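Local coordinates for protein transcriptional regulator containing CBS domains (Streptococcus pneumoniae, PDB 6UOF) that probably regulates transcription, with this fragment holding its paired CBS domains, a module that in many relatives senses adenosine-type nucleotides, at residues Arg55-Lys60 and Asp67-Arg72; Ser73-Gly78 and Glu96-Val101; Leu8-His13 and Arg113-Glu118; His13-Leu18 and Ser37-Ile42; Thr4-Tyr9 and Val77-Asn82. One frame throughout, in Å; residues are numbered along the deposited sequence. Where two conformers were deposited one is given.

Contact 1 (Arg55-Lys60 and Asp67-Arg72)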
# COMPACT_ATOMS: atom_id res chain seq x y z
N ARG A 55 8.94 -7.03 -6.86
CA ARG A 55 10.34 -7.31 -6.52
C ARG A 55 10.40 -8.24 -5.30
O ARG A 55 11.25 -9.13 -5.24
CB ARG A 55 11.10 -6.01 -6.24
CG ARG A 55 12.51 -6.21 -5.72
CD ARG A 55 13.28 -4.91 -5.53
NE ARG A 55 13.00 -4.21 -4.28
CZ ARG A 55 13.81 -4.17 -3.22
NH1 ARG A 55 14.98 -4.78 -3.23
NH2 ARG A 55 13.44 -3.50 -2.14
N ASP A 56 9.51 -8.03 -4.34
CA ASP A 56 9.51 -8.85 -3.10
C ASP A 56 9.01 -10.28 -3.35
O ASP A 56 9.59 -11.20 -2.76
CB ASP A 56 8.57 -8.25 -2.07
CG ASP A 56 8.95 -6.89 -1.54
OD1 ASP A 56 10.15 -6.62 -1.43
OD2 ASP A 56 8.03 -6.12 -1.18
N ALA A 57 8.00 -10.45 -4.20
CA ALA A 57 7.28 -11.74 -4.25
C ALA A 57 7.42 -12.51 -5.56
O ALA A 57 7.16 -13.72 -5.54
CB ALA A 57 5.81 -11.48 -3.99
N GLY A 58 7.80 -11.84 -6.65
CA GLY A 58 7.76 -12.43 -8.01
C GLY A 58 8.45 -13.78 -8.14
O GLY A 58 7.92 -14.65 -8.87
N ASP A 59 9.59 -13.94 -7.49
CA ASP A 59 10.40 -15.18 -7.63
C ASP A 59 10.28 -16.08 -6.40
O ASP A 59 11.06 -17.03 -6.30
CB ASP A 59 11.87 -14.82 -7.85
CG ASP A 59 12.51 -14.16 -6.63
OD1 ASP A 59 11.76 -13.69 -5.74
OD2 ASP A 59 13.75 -14.17 -6.57
N LYS A 60 9.34 -15.81 -5.51
CA LYS A 60 9.26 -16.61 -4.27
C LYS A 60 8.34 -17.82 -4.46
O LYS A 60 7.55 -17.84 -5.42
CB LYS A 60 8.77 -15.72 -3.12
CG LYS A 60 9.65 -14.51 -2.81
CD LYS A 60 11.05 -14.87 -2.36
CE LYS A 60 11.89 -13.67 -1.98
NZ LYS A 60 11.96 -12.68 -3.07
N ASP A 67 4.20 -12.42 5.16
CA ASP A 67 5.05 -11.77 6.18
C ASP A 67 6.53 -12.10 5.95
O ASP A 67 7.36 -11.27 6.34
CB ASP A 67 4.66 -12.20 7.60
CG ASP A 67 4.92 -13.65 7.93
OD1 ASP A 67 4.53 -14.53 7.15
OD2 ASP A 67 5.57 -13.90 8.97
N LYS A 68 6.83 -13.21 5.28
CA LYS A 68 8.25 -13.64 5.12
C LYS A 68 8.85 -13.05 3.83
O LYS A 68 10.06 -13.25 3.65
CB LYS A 68 8.32 -15.17 5.24
CG LYS A 68 7.97 -15.67 6.65
CD LYS A 68 8.18 -17.14 6.93
CE LYS A 68 9.62 -17.56 6.74
NZ LYS A 68 9.86 -18.95 7.21
N VAL A 69 8.07 -12.34 3.01
CA VAL A 69 8.62 -11.77 1.74
C VAL A 69 8.42 -10.25 1.68
O VAL A 69 9.10 -9.58 0.93
CB VAL A 69 8.03 -12.42 0.47
CG1 VAL A 69 8.10 -13.94 0.50
CG2 VAL A 69 6.59 -11.99 0.22
N MSE A 70 7.50 -9.70 2.48
CA MSE A 70 7.16 -8.29 2.38
C MSE A 70 8.32 -7.38 2.80
O MSE A 70 9.18 -7.77 3.59
CB MSE A 70 5.93 -7.99 3.24
CG MSE A 70 6.20 -8.06 4.71
SE MSE A 70 4.52 -7.95 5.72
CE MSE A 70 5.27 -8.24 7.51
N SER A 71 8.28 -6.16 2.25
CA SER A 71 9.21 -5.07 2.52
C SER A 71 8.75 -4.27 3.74
O SER A 71 7.57 -4.43 4.17
CB SER A 71 9.30 -4.12 1.35
OG SER A 71 9.80 -4.75 0.19
N ARG A 72 9.63 -3.42 4.25
CA ARG A 72 9.29 -2.49 5.35
C ARG A 72 8.40 -1.36 4.82
O ARG A 72 8.60 -0.90 3.67
CB ARG A 72 10.54 -1.86 5.96
CG ARG A 72 11.56 -2.82 6.57
CD ARG A 72 11.02 -3.69 7.68
NE ARG A 72 10.23 -4.80 7.18
CZ ARG A 72 9.38 -5.52 7.90
NH1 ARG A 72 8.70 -6.50 7.31
NH2 ARG A 72 9.19 -5.26 9.17
O HOH W 1 11.33 -10.60 -0.41

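Contact 2 (Ser73-Gly78 and Glu96-Val101)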
# COMPACT_ATOMS: atom_id res chain seq x y z
N SER A 73 7.45 -0.94 5.65
CA SER A 73 6.59 0.23 5.34
C SER A 73 6.97 1.34 6.32
O SER A 73 6.64 1.22 7.52
CB SER A 73 5.15 -0.14 5.45
OG SER A 73 4.33 0.94 5.02
N LEU A 74 7.66 2.38 5.84
CA LEU A 74 8.11 3.52 6.69
C LEU A 74 7.30 4.78 6.36
O LEU A 74 7.09 5.62 7.26
CB LEU A 74 9.60 3.77 6.45
CG LEU A 74 10.18 4.97 7.18
CD1 LEU A 74 10.16 4.75 8.69
CD2 LEU A 74 11.60 5.26 6.71
N PHE A 75 6.94 4.94 5.08
CA PHE A 75 6.14 6.10 4.64
C PHE A 75 4.66 5.73 4.73
O PHE A 75 4.20 4.85 4.00
CB PHE A 75 6.57 6.56 3.25
CG PHE A 75 5.89 7.80 2.74
CD1 PHE A 75 5.48 8.81 3.60
CD2 PHE A 75 5.79 8.02 1.38
CE1 PHE A 75 4.89 9.96 3.12
CE2 PHE A 75 5.20 9.18 0.89
CZ PHE A 75 4.77 10.15 1.76
N LEU A 76 3.98 6.38 5.67
CA LEU A 76 2.53 6.21 5.92
C LEU A 76 1.91 7.59 6.01
O LEU A 76 2.59 8.52 6.50
CB LEU A 76 2.32 5.45 7.23
CG LEU A 76 2.92 4.05 7.29
CD1 LEU A 76 2.91 3.50 8.72
CD2 LEU A 76 2.20 3.11 6.35
N VAL A 77 0.69 7.73 5.53
CA VAL A 77 -0.00 9.04 5.62
C VAL A 77 -1.38 8.85 6.27
O VAL A 77 -1.83 7.71 6.41
CB VAL A 77 -0.12 9.70 4.23
CG1 VAL A 77 1.26 9.93 3.62
CG2 VAL A 77 -1.00 8.88 3.30
N GLY A 78 -1.98 9.97 6.66
CA GLY A 78 -3.34 10.01 7.22
C GLY A 78 -4.27 10.81 6.33
O GLY A 78 -3.78 11.49 5.39
N GLU A 96 5.33 4.51 -5.77
CA GLU A 96 4.16 4.31 -6.66
C GLU A 96 2.88 4.32 -5.84
O GLU A 96 1.81 4.62 -6.34
CB GLU A 96 4.27 2.98 -7.41
CG GLU A 96 5.36 2.93 -8.46
CD GLU A 96 5.00 3.57 -9.79
OE1 GLU A 96 5.65 3.22 -10.80
OE2 GLU A 96 4.06 4.39 -9.83
N MSE A 97 3.00 4.03 -4.53
CA MSE A 97 1.80 3.79 -3.66
C MSE A 97 2.23 4.09 -2.23
O MSE A 97 3.37 3.82 -1.90
CB MSE A 97 1.38 2.33 -3.80
CG MSE A 97 0.22 1.84 -2.95
SE MSE A 97 0.74 1.29 -1.16
CE MSE A 97 1.87 -0.29 -1.26
N VAL A 98 1.35 4.71 -1.45
CA VAL A 98 1.61 4.96 -0.04
C VAL A 98 0.38 4.53 0.75
O VAL A 98 -0.75 4.92 0.43
CB VAL A 98 1.94 6.43 0.26
CG1 VAL A 98 2.30 6.64 1.72
CG2 VAL A 98 3.05 6.95 -0.64
N PRO A 99 0.54 3.69 1.80
CA PRO A 99 -0.61 3.33 2.62
C PRO A 99 -1.16 4.50 3.45
O PRO A 99 -0.41 5.34 3.92
CB PRO A 99 -0.06 2.25 3.56
CG PRO A 99 1.20 1.77 2.90
CD PRO A 99 1.77 3.01 2.24
N VAL A 100 -2.49 4.51 3.60
CA VAL A 100 -3.21 5.52 4.41
C VAL A 100 -3.68 4.81 5.67
O VAL A 100 -4.34 3.77 5.54
CB VAL A 100 -4.39 6.12 3.63
CG1 VAL A 100 -5.12 7.17 4.44
CG2 VAL A 100 -3.94 6.69 2.29
N VAL A 101 -3.37 5.38 6.84
CA VAL A 101 -3.70 4.71 8.12
C VAL A 101 -4.38 5.68 9.09
O VAL A 101 -4.22 6.90 8.98
CB VAL A 101 -2.43 4.13 8.78
CG1 VAL A 101 -1.80 3.05 7.92
CG2 VAL A 101 -1.42 5.20 9.17

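Contact 3 (Leu8-His13 and Arg113-Glu118)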
# COMPACT_ATOMS: atom_id res chain seq x y z
N LEU A 8 -8.33 12.09 -2.23
CA LEU A 8 -7.71 11.31 -3.33
C LEU A 8 -7.52 9.82 -3.03
O LEU A 8 -7.30 9.07 -3.99
CB LEU A 8 -6.32 11.90 -3.60
CG LEU A 8 -6.27 13.13 -4.50
CD1 LEU A 8 -4.87 13.73 -4.50
CD2 LEU A 8 -6.68 12.74 -5.90
N TYR A 9 -7.66 9.41 -1.78
CA TYR A 9 -7.23 8.02 -1.47
C TYR A 9 -8.26 7.00 -1.96
O TYR A 9 -9.43 7.33 -2.23
CB TYR A 9 -6.91 7.87 0.02
CG TYR A 9 -8.06 7.46 0.90
CD1 TYR A 9 -9.07 8.35 1.21
CD2 TYR A 9 -8.14 6.17 1.41
CE1 TYR A 9 -10.13 7.97 2.03
CE2 TYR A 9 -9.20 5.77 2.20
CZ TYR A 9 -10.20 6.68 2.51
OH TYR A 9 -11.23 6.30 3.32
N ARG A 10 -7.78 5.77 -2.13
CA ARG A 10 -8.59 4.61 -2.55
C ARG A 10 -8.78 3.66 -1.38
O ARG A 10 -7.79 3.14 -0.85
CB ARG A 10 -7.88 3.88 -3.68
CG ARG A 10 -7.69 4.75 -4.91
CD ARG A 10 -6.89 4.05 -6.00
NE ARG A 10 -6.76 4.88 -7.19
CZ ARG A 10 -7.37 4.66 -8.35
NH1 ARG A 10 -8.07 3.55 -8.54
NH2 ARG A 10 -7.29 5.55 -9.32
N PRO A 11 -10.02 3.43 -0.91
CA PRO A 11 -10.25 2.47 0.17
C PRO A 11 -9.64 1.10 -0.12
O PRO A 11 -9.58 0.70 -1.28
CB PRO A 11 -11.78 2.42 0.25
CG PRO A 11 -12.19 3.81 -0.13
CD PRO A 11 -11.24 4.17 -1.26
N SER A 12 -9.26 0.38 0.93
CA SER A 12 -8.50 -0.90 0.77
C SER A 12 -9.25 -1.94 -0.07
O SER A 12 -8.59 -2.69 -0.79
CB SER A 12 -8.11 -1.45 2.11
OG SER A 12 -9.26 -1.73 2.90
N HIS A 13 -10.58 -2.04 0.05
CA HIS A 13 -11.29 -3.07 -0.76
C HIS A 13 -11.29 -2.72 -2.25
O HIS A 13 -11.44 -3.66 -3.06
CB HIS A 13 -12.70 -3.27 -0.24
CG HIS A 13 -13.50 -2.03 -0.27
ND1 HIS A 13 -13.52 -1.15 0.80
CD2 HIS A 13 -14.29 -1.48 -1.22
CE1 HIS A 13 -14.30 -0.13 0.51
NE2 HIS A 13 -14.78 -0.31 -0.73
N ARG A 113 0.49 7.12 -7.04
CA ARG A 113 1.31 8.17 -7.68
C ARG A 113 0.52 8.85 -8.79
O ARG A 113 0.52 10.09 -8.85
CB ARG A 113 2.59 7.54 -8.24
CG ARG A 113 3.57 8.54 -8.81
CD ARG A 113 4.71 7.80 -9.50
NE ARG A 113 5.69 8.77 -9.97
CZ ARG A 113 6.78 9.16 -9.31
NH1 ARG A 113 7.08 8.65 -8.12
NH2 ARG A 113 7.57 10.08 -9.83
N ARG A 114 -0.16 8.08 -9.64
CA ARG A 114 -0.88 8.71 -10.78
C ARG A 114 -1.94 9.69 -10.25
O ARG A 114 -2.08 10.78 -10.80
CB ARG A 114 -1.55 7.65 -11.65
CG ARG A 114 -1.98 8.17 -13.01
CD ARG A 114 -3.10 7.39 -13.69
NE ARG A 114 -4.42 7.93 -13.36
CZ ARG A 114 -5.20 7.53 -12.35
NH1 ARG A 114 -4.80 6.57 -11.53
NH2 ARG A 114 -6.38 8.10 -12.17
N ASP A 115 -2.68 9.31 -9.20
CA ASP A 115 -3.72 10.24 -8.71
C ASP A 115 -3.08 11.49 -8.12
O ASP A 115 -3.60 12.59 -8.35
CB ASP A 115 -4.62 9.53 -7.69
CG ASP A 115 -5.52 8.47 -8.29
OD1 ASP A 115 -5.87 8.61 -9.49
OD2 ASP A 115 -5.90 7.54 -7.56
N VAL A 116 -1.98 11.34 -7.40
CA VAL A 116 -1.32 12.51 -6.76
C VAL A 116 -0.77 13.44 -7.84
O VAL A 116 -0.94 14.65 -7.77
CB VAL A 116 -0.22 12.04 -5.79
CG1 VAL A 116 0.69 13.18 -5.38
CG2 VAL A 116 -0.81 11.34 -4.57
N MSE A 117 -0.16 12.85 -8.88
CA MSE A 117 0.46 13.71 -9.88
C MSE A 117 -0.59 14.39 -10.76
O MSE A 117 -0.38 15.52 -11.20
CB MSE A 117 1.42 12.90 -10.76
CG MSE A 117 2.61 12.32 -10.04
SE MSE A 117 3.49 13.52 -8.73
CE MSE A 117 4.13 12.30 -7.37
N GLU A 118 -1.69 13.69 -11.04
CA GLU A 118 -2.72 14.24 -11.90
C GLU A 118 -3.49 15.34 -11.15
O GLU A 118 -3.96 16.28 -11.82
CB GLU A 118 -3.63 13.12 -12.42
CG GLU A 118 -2.93 12.24 -13.44
CD GLU A 118 -3.77 11.13 -14.06
OE1 GLU A 118 -4.90 10.92 -13.58
OE2 GLU A 118 -3.28 10.48 -15.01
O HOH W 2 -5.01 7.48 -4.93

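Contact 4 (His13-Leu18 and Ser37-Ile42)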
# COMPACT_ATOMS: atom_id res chain seq x y z
N HIS A 13 -10.58 -2.04 0.05
CA HIS A 13 -11.29 -3.07 -0.76
C HIS A 13 -11.29 -2.72 -2.25
O HIS A 13 -11.44 -3.66 -3.06
CB HIS A 13 -12.70 -3.27 -0.24
CG HIS A 13 -13.50 -2.03 -0.27
ND1 HIS A 13 -13.52 -1.15 0.80
CD2 HIS A 13 -14.29 -1.48 -1.22
CE1 HIS A 13 -14.30 -0.13 0.51
NE2 HIS A 13 -14.78 -0.31 -0.73
N GLU A 14 -11.15 -1.44 -2.60
CA GLU A 14 -11.16 -1.03 -4.03
C GLU A 14 -9.78 -1.30 -4.63
O GLU A 14 -9.71 -1.93 -5.71
CB GLU A 14 -11.42 0.47 -4.20
CG GLU A 14 -12.76 0.95 -3.69
CD GLU A 14 -12.97 2.45 -3.88
OE1 GLU A 14 -12.14 3.10 -4.57
OE2 GLU A 14 -13.95 2.98 -3.32
N TYR A 15 -8.73 -0.84 -3.94
CA TYR A 15 -7.35 -0.93 -4.46
C TYR A 15 -6.75 -2.32 -4.29
O TYR A 15 -6.07 -2.85 -5.21
CB TYR A 15 -6.47 0.10 -3.75
CG TYR A 15 -5.05 0.03 -4.23
CD1 TYR A 15 -4.65 0.66 -5.40
CD2 TYR A 15 -4.11 -0.73 -3.55
CE1 TYR A 15 -3.36 0.56 -5.87
CE2 TYR A 15 -2.80 -0.83 -4.00
CZ TYR A 15 -2.42 -0.18 -5.17
OH TYR A 15 -1.14 -0.28 -5.63
N GLY A 16 -7.00 -2.93 -3.13
CA GLY A 16 -6.42 -4.24 -2.80
C GLY A 16 -5.55 -4.19 -1.56
O GLY A 16 -4.88 -3.18 -1.30
N PHE A 17 -5.54 -5.29 -0.83
CA PHE A 17 -4.64 -5.40 0.33
C PHE A 17 -4.38 -6.88 0.55
O PHE A 17 -5.15 -7.73 0.09
CB PHE A 17 -5.23 -4.77 1.59
CG PHE A 17 -6.42 -5.52 2.13
CD1 PHE A 17 -7.69 -5.34 1.60
CD2 PHE A 17 -6.26 -6.42 3.18
CE1 PHE A 17 -8.77 -6.06 2.09
CE2 PHE A 17 -7.34 -7.13 3.67
CZ PHE A 17 -8.59 -6.95 3.12
N LEU A 18 -3.29 -7.16 1.26
CA LEU A 18 -2.98 -8.56 1.65
C LEU A 18 -2.87 -8.68 3.16
O LEU A 18 -2.66 -7.68 3.83
CB LEU A 18 -1.68 -9.00 0.98
CG LEU A 18 -1.87 -9.39 -0.49
CD1 LEU A 18 -0.66 -9.10 -1.31
CD2 LEU A 18 -2.31 -10.83 -0.64
N SER A 37 0.40 -3.98 -8.52
CA SER A 37 1.42 -4.96 -8.02
C SER A 37 2.04 -4.56 -6.68
O SER A 37 2.94 -5.28 -6.21
CB SER A 37 2.50 -5.16 -9.03
OG SER A 37 3.18 -3.95 -9.28
N ARG A 38 1.60 -3.46 -6.08
CA ARG A 38 2.17 -3.01 -4.79
C ARG A 38 1.01 -2.86 -3.82
O ARG A 38 0.10 -2.05 -4.07
CB ARG A 38 2.98 -1.74 -4.96
CG ARG A 38 4.12 -1.91 -5.95
CD ARG A 38 5.08 -0.75 -6.01
NE ARG A 38 6.17 -1.09 -6.91
CZ ARG A 38 7.20 -0.30 -7.18
NH1 ARG A 38 7.30 0.88 -6.60
NH2 ARG A 38 8.14 -0.70 -8.01
N PHE A 39 1.04 -3.65 -2.76
CA PHE A 39 -0.10 -3.64 -1.81
C PHE A 39 0.35 -3.50 -0.37
O PHE A 39 1.39 -4.03 0.03
CB PHE A 39 -0.90 -4.94 -1.89
CG PHE A 39 -1.48 -5.21 -3.25
CD1 PHE A 39 -2.58 -4.51 -3.71
CD2 PHE A 39 -0.91 -6.15 -4.10
CE1 PHE A 39 -3.10 -4.74 -4.97
CE2 PHE A 39 -1.43 -6.39 -5.35
CZ PHE A 39 -2.52 -5.68 -5.79
N PRO A 40 -0.45 -2.80 0.48
CA PRO A 40 -0.19 -2.81 1.92
C PRO A 40 -0.53 -4.19 2.48
O PRO A 40 -1.41 -4.88 1.98
CB PRO A 40 -1.16 -1.75 2.46
CG PRO A 40 -2.33 -1.78 1.48
CD PRO A 40 -1.68 -2.06 0.13
N VAL A 41 0.17 -4.54 3.56
CA VAL A 41 -0.06 -5.82 4.27
C VAL A 41 -0.47 -5.53 5.71
O VAL A 41 0.19 -4.73 6.37
CB VAL A 41 1.21 -6.68 4.26
CG1 VAL A 41 0.90 -8.03 4.86
CG2 VAL A 41 1.78 -6.83 2.85
N ILE A 42 -1.54 -6.20 6.15
CA ILE A 42 -2.03 -6.00 7.54
C ILE A 42 -1.91 -7.28 8.36
O ILE A 42 -1.98 -8.38 7.82
CB ILE A 42 -3.49 -5.50 7.56
CG1 ILE A 42 -4.45 -6.49 6.89
CG2 ILE A 42 -3.57 -4.10 6.99
CD1 ILE A 42 -5.92 -6.17 7.07

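Contact 5 (Thr4-Tyr9 and Val77-Asn82)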
# COMPACT_ATOMS: atom_id res chain seq x y z
N THR A 4 -5.98 17.41 0.55
CA THR A 4 -5.49 16.37 1.49
C THR A 4 -5.68 14.96 0.92
O THR A 4 -6.40 14.79 -0.07
CB THR A 4 -6.24 16.49 2.82
OG1 THR A 4 -7.61 16.26 2.48
CG2 THR A 4 -6.08 17.84 3.49
N VAL A 5 -5.05 13.98 1.58
CA VAL A 5 -5.17 12.54 1.22
C VAL A 5 -6.64 12.10 1.19
O VAL A 5 -7.01 11.32 0.32
CB VAL A 5 -4.33 11.72 2.21
CG1 VAL A 5 -4.66 10.24 2.17
CG2 VAL A 5 -2.84 11.97 1.99
N GLU A 6 -7.44 12.59 2.13
CA GLU A 6 -8.86 12.18 2.20
C GLU A 6 -9.56 12.31 0.84
O GLU A 6 -10.37 11.44 0.49
CB GLU A 6 -9.54 13.06 3.25
CG GLU A 6 -10.94 12.60 3.62
CD GLU A 6 -11.55 13.33 4.80
OE1 GLU A 6 -11.08 14.45 5.13
OE2 GLU A 6 -12.51 12.79 5.38
N LYS A 7 -9.23 13.36 0.09
CA LYS A 7 -9.94 13.65 -1.18
C LYS A 7 -9.52 12.71 -2.33
O LYS A 7 -10.31 12.55 -3.26
CB LYS A 7 -9.71 15.12 -1.53
CG LYS A 7 -10.20 16.11 -0.47
CD LYS A 7 -10.06 17.58 -0.83
CE LYS A 7 -10.48 18.51 0.29
NZ LYS A 7 -10.32 19.93 -0.09
N LEU A 8 -8.33 12.09 -2.23
CA LEU A 8 -7.71 11.31 -3.33
C LEU A 8 -7.52 9.82 -3.03
O LEU A 8 -7.30 9.07 -3.99
CB LEU A 8 -6.32 11.90 -3.60
CG LEU A 8 -6.27 13.13 -4.50
CD1 LEU A 8 -4.87 13.73 -4.50
CD2 LEU A 8 -6.68 12.74 -5.90
N TYR A 9 -7.66 9.41 -1.78
CA TYR A 9 -7.23 8.02 -1.47
C TYR A 9 -8.26 7.00 -1.96
O TYR A 9 -9.43 7.33 -2.23
CB TYR A 9 -6.91 7.87 0.02
CG TYR A 9 -8.06 7.46 0.90
CD1 TYR A 9 -9.07 8.35 1.21
CD2 TYR A 9 -8.14 6.17 1.41
CE1 TYR A 9 -10.13 7.97 2.03
CE2 TYR A 9 -9.20 5.77 2.20
CZ TYR A 9 -10.20 6.68 2.51
OH TYR A 9 -11.23 6.30 3.32
N VAL A 77 0.69 7.73 5.53
CA VAL A 77 -0.00 9.04 5.62
C VAL A 77 -1.38 8.85 6.27
O VAL A 77 -1.83 7.71 6.41
CB VAL A 77 -0.12 9.70 4.23
CG1 VAL A 77 1.26 9.93 3.62
CG2 VAL A 77 -1.00 8.88 3.30
N GLY A 78 -1.98 9.97 6.66
CA GLY A 78 -3.34 10.01 7.22
C GLY A 78 -4.27 10.81 6.33
O GLY A 78 -3.78 11.49 5.39
N LEU A 79 -5.56 10.78 6.65
CA LEU A 79 -6.57 11.53 5.85
C LEU A 79 -6.24 13.02 5.79
O LEU A 79 -6.52 13.63 4.74
CB LEU A 79 -7.96 11.28 6.47
CG LEU A 79 -8.47 9.84 6.40
CD1 LEU A 79 -9.82 9.70 7.08
CD2 LEU A 79 -8.56 9.34 4.97
N SER A 80 -5.72 13.62 6.87
CA SER A 80 -5.48 15.09 6.89
C SER A 80 -4.13 15.46 6.27
O SER A 80 -3.85 16.66 6.17
CB SER A 80 -5.57 15.64 8.29
OG SER A 80 -4.50 15.16 9.09
N THR A 81 -3.34 14.48 5.82
CA THR A 81 -2.00 14.80 5.27
C THR A 81 -2.11 15.62 3.98
O THR A 81 -2.95 15.28 3.11
CB THR A 81 -1.19 13.52 5.04
OG1 THR A 81 -1.09 12.82 6.29
CG2 THR A 81 0.19 13.80 4.48
N ASN A 82 -1.28 16.67 3.86
CA ASN A 82 -1.19 17.57 2.68
C ASN A 82 -0.66 16.78 1.48
O ASN A 82 0.43 16.17 1.59
CB ASN A 82 -0.29 18.77 2.96
CG ASN A 82 -0.36 19.85 1.89
OD1 ASN A 82 -0.65 19.59 0.72
ND2 ASN A 82 -0.06 21.08 2.28

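Contact 1 (Arg55-Lys60 and Asp67-Arg72)
Asp56, the last residue of the Thr-x-x-Asp signature around the start of helix 54-57 in this CBS fold, faces Val69 and Ser71 in the long loop that leads on to helix 83-93. Its CG stands anti to the carbonyl carbon (chi1 -65°), and the carboxylate meets the hydroxyl of Ser71. Ser71 OG donates to Asp56 OD2 at 2.6 Å, from the syn side and 15° out of the carboxylate plane. Ser71 was modelled in two conformers, so the fine detail of this bond is doubtful. Behind the carboxylate, Asp56 CB rests 3.3 Å from Val69 O. Water 1 bridges the backbones, donating to Asp56 O at 3.0 Å and to Val69 O at 2.8 Å. The same Asp56 O accepts Lys60 NZ at 2.8 Å, with the ammonium above the carbonyl plane. The lysine chain is bent at chi2 and chi4; its CG lies 3.7 Å from Val69 CG1 as the two side chains run alongside in opposite senses. Lys60 NZ also forms a salt bridge with Asp59 OD1 at 2.9 Å, on the syn lone pair. The buried carboxylate is thus shared: Asp56 OD2 takes the backbone N of Thr53 as well as the serine hydroxyl. At the corresponding aspartate, nucleotide-binding relatives commonly hold ribose hydroxyls; in this structure the hydroxyl of Ser71 meets it instead. The Lys60 ammonium would probably polarise the Asp56 carbonyl.

Contact 2 (Ser73-Gly78 and Glu96-Val101)
Val77 exchanges two backbone hydrogen bonds with strand 97-101, on either side of Val100. Val77 N donates to Pro99 O at 3.1 Å, and Val77 O receives Val101 N at 2.8 Å; both bonds are nearly straight. Between them Val100 CA lies 3.3 Å from Val77 O in a CA-H...O contact. Next to this single bridge, loop side chains pack on the strand. CG1 of Val98 sits over one face of the Phe75 ring, 3.9 Å from its centroid and offset toward the rim, while Val98 CG2 touches Phe75 CE2 at 3.5 Å. Leu76 CD2 packs on Pro99 CB at 3.7 Å. Val77 CG1, anti to the carbonyl carbon (chi1 -60°), meets Val98 CG1, and Val77 CG2 meets Val100 CG2 at 3.8 Å. Around this core of the CBS fold, Val77 and Val98 also pack on helix 83-93, Phe75 makes an edge-to-face pair with Phe95, Val98 and Val100 reach strand 107-112, and Pro99 and Val101 touch strand 48-52 of the other CBS domain.

Contact 3 (Leu8-His13 and Arg113-Glu118)
Leu8 and Asp115 bring the two backbones nearest, their CA atoms 6.8 Å apart, where the chain running into strand 10-11 passes the C-terminal helix 113-118. Water 2 spans the gap, donating to Leu8 O and to Asp115 OD2. Leu8 CD2 lies 3.9 Å from the carbonyl oxygen Asp115 O, a methyl-to-carbonyl van der Waals touch. The main tie is ionic. Arg10 is extended from CG to NE and crosses Asp115 at about a right angle, yet its guanidinium and the carboxylate are nearly coplanar, 6° apart. Two nitrogens grip one oxygen side-on: Arg10 NE reaches Asp115 OD2 at 2.8 Å, nearly along its C-O axis, and Arg10 NH2 reaches the same OD2 at 3.0 Å on the syn lone pair. A weak third bond runs from Arg10 NH2 to Asp115 OD1. That second oxygen has a closer partner in Arg114 NH2, at 2.8 Å, and Arg114 NE makes a weak bond to Glu118 OE1. Arg10 was modelled in two conformers, so this grip describes one of them. Asp115 ends the Thr-x-x-Asp signature of the second CBS domain, a position that often binds ribose in relatives; here the carboxylate is paired with nitrogens of Arg10 and Arg114. Arg10 NH2 and Arg114 NH1 come within 3.5 Å, two like charges whose repulsion is probably offset by Asp115 and Glu118 in a four-residue salt-bridge network.

Contact 4 (His13-Leu18 and Ser37-Ile42)
Tyr15 and Phe39 pack obliquely where the beta-alpha-beta unit of this CBS domain closes, with strands 18-19 and 39-42 parallel and helix 24-34 between them in sequence. Their ring centroids are 5.6 Å apart and the planes inclined at 59°; the touch is Tyr15 CE2 on Phe39 CD1. Phe39 turns its edge to the backbone at the end of helix 12-15, with CE1 3.5 Å from Tyr15 O, just before Gly16 leaves the helix with a positive phi of 120°. Further along the chain, Phe17 CE2 lies 3.8 Å from Ile42 CD1, and Phe17 CB touches Pro40 CG. Leu18 CD1 meets Phe39 CD2 at 4.1 Å. The strands are joined by Leu18 N to Pro40 O and Ile42 N to Leu18 O, both 3.0 Å. Tyr15 CG is anti to the backbone N (chi1 179°), and at the far end of the ring the hydroxyl Tyr15 OH donates a hydrogen bond to Arg38 O at 2.7 Å, in the carbonyl plane.

Contact 5 (Thr4-Tyr9 and Val77-Asn82)
Val5 lies against the turn that precedes helix 83-93, and both of its methyl branches touch it. Val5 CG1, anti to the backbone N (chi1 165°), reaches Gly78 O at 3.6 Å, while Val5 CG2 meets Val77 CG2 and Thr81 CB, each at 3.8 Å. Val5 CB itself comes 3.2 Å from Gly78 O. Two backbone hydrogen bonds accompany this packing: Val5 N donates to Thr81 O at 2.9 Å, and Glu6 N donates to a lone pair of Leu79 O at 3.0 Å. Leu79 belongs to the type I turn Gly78-Thr81, which Gly78 N reinforces by donating to Thr81 OG1. Leu79 CB touches Glu6 CB, and Leu79 CD2 lies over one face of the Tyr9 ring, 4.0 Å from the centroid and nearest CE1, in a CH-pi contact. Thr4 CB rests 3.5 Å from Leu79 O. The contact thus sets the N-terminal helix 5-8 onto the second CBS domain: Val5 also packs on Ile83 of helix 83-93, on Val100 of strand 97-101 and on Val111 of strand 107-112, while Asn82 OD1 caps helix 83-93 at Ala84 N.

Overall arrangement
The contacts run across the CBS pair. Contacts 1 and 5 lie on opposite sides of the chain's centre, their centres about 27 Å apart, whereas the centres of contacts 2 and 4 are each about 6 Å from it. Contacts 2 and 4, each within one CBS domain, meet where selenomethionine Met97 packs on Tyr15, Arg38 and Phe39. Contacts 2 and 5 share Val77 and Gly78, and contacts 3 and 5 share Leu8 and Tyr9. Contact 1 reaches contact 4 through Met70 on Val41. The sodium ion sits about 6 Å from the side chains of both Arg10 and Tyr15, near contacts 3 and 4. The two signature aspartates fall in contacts 1 and 3, whose centres are about 23 Å apart.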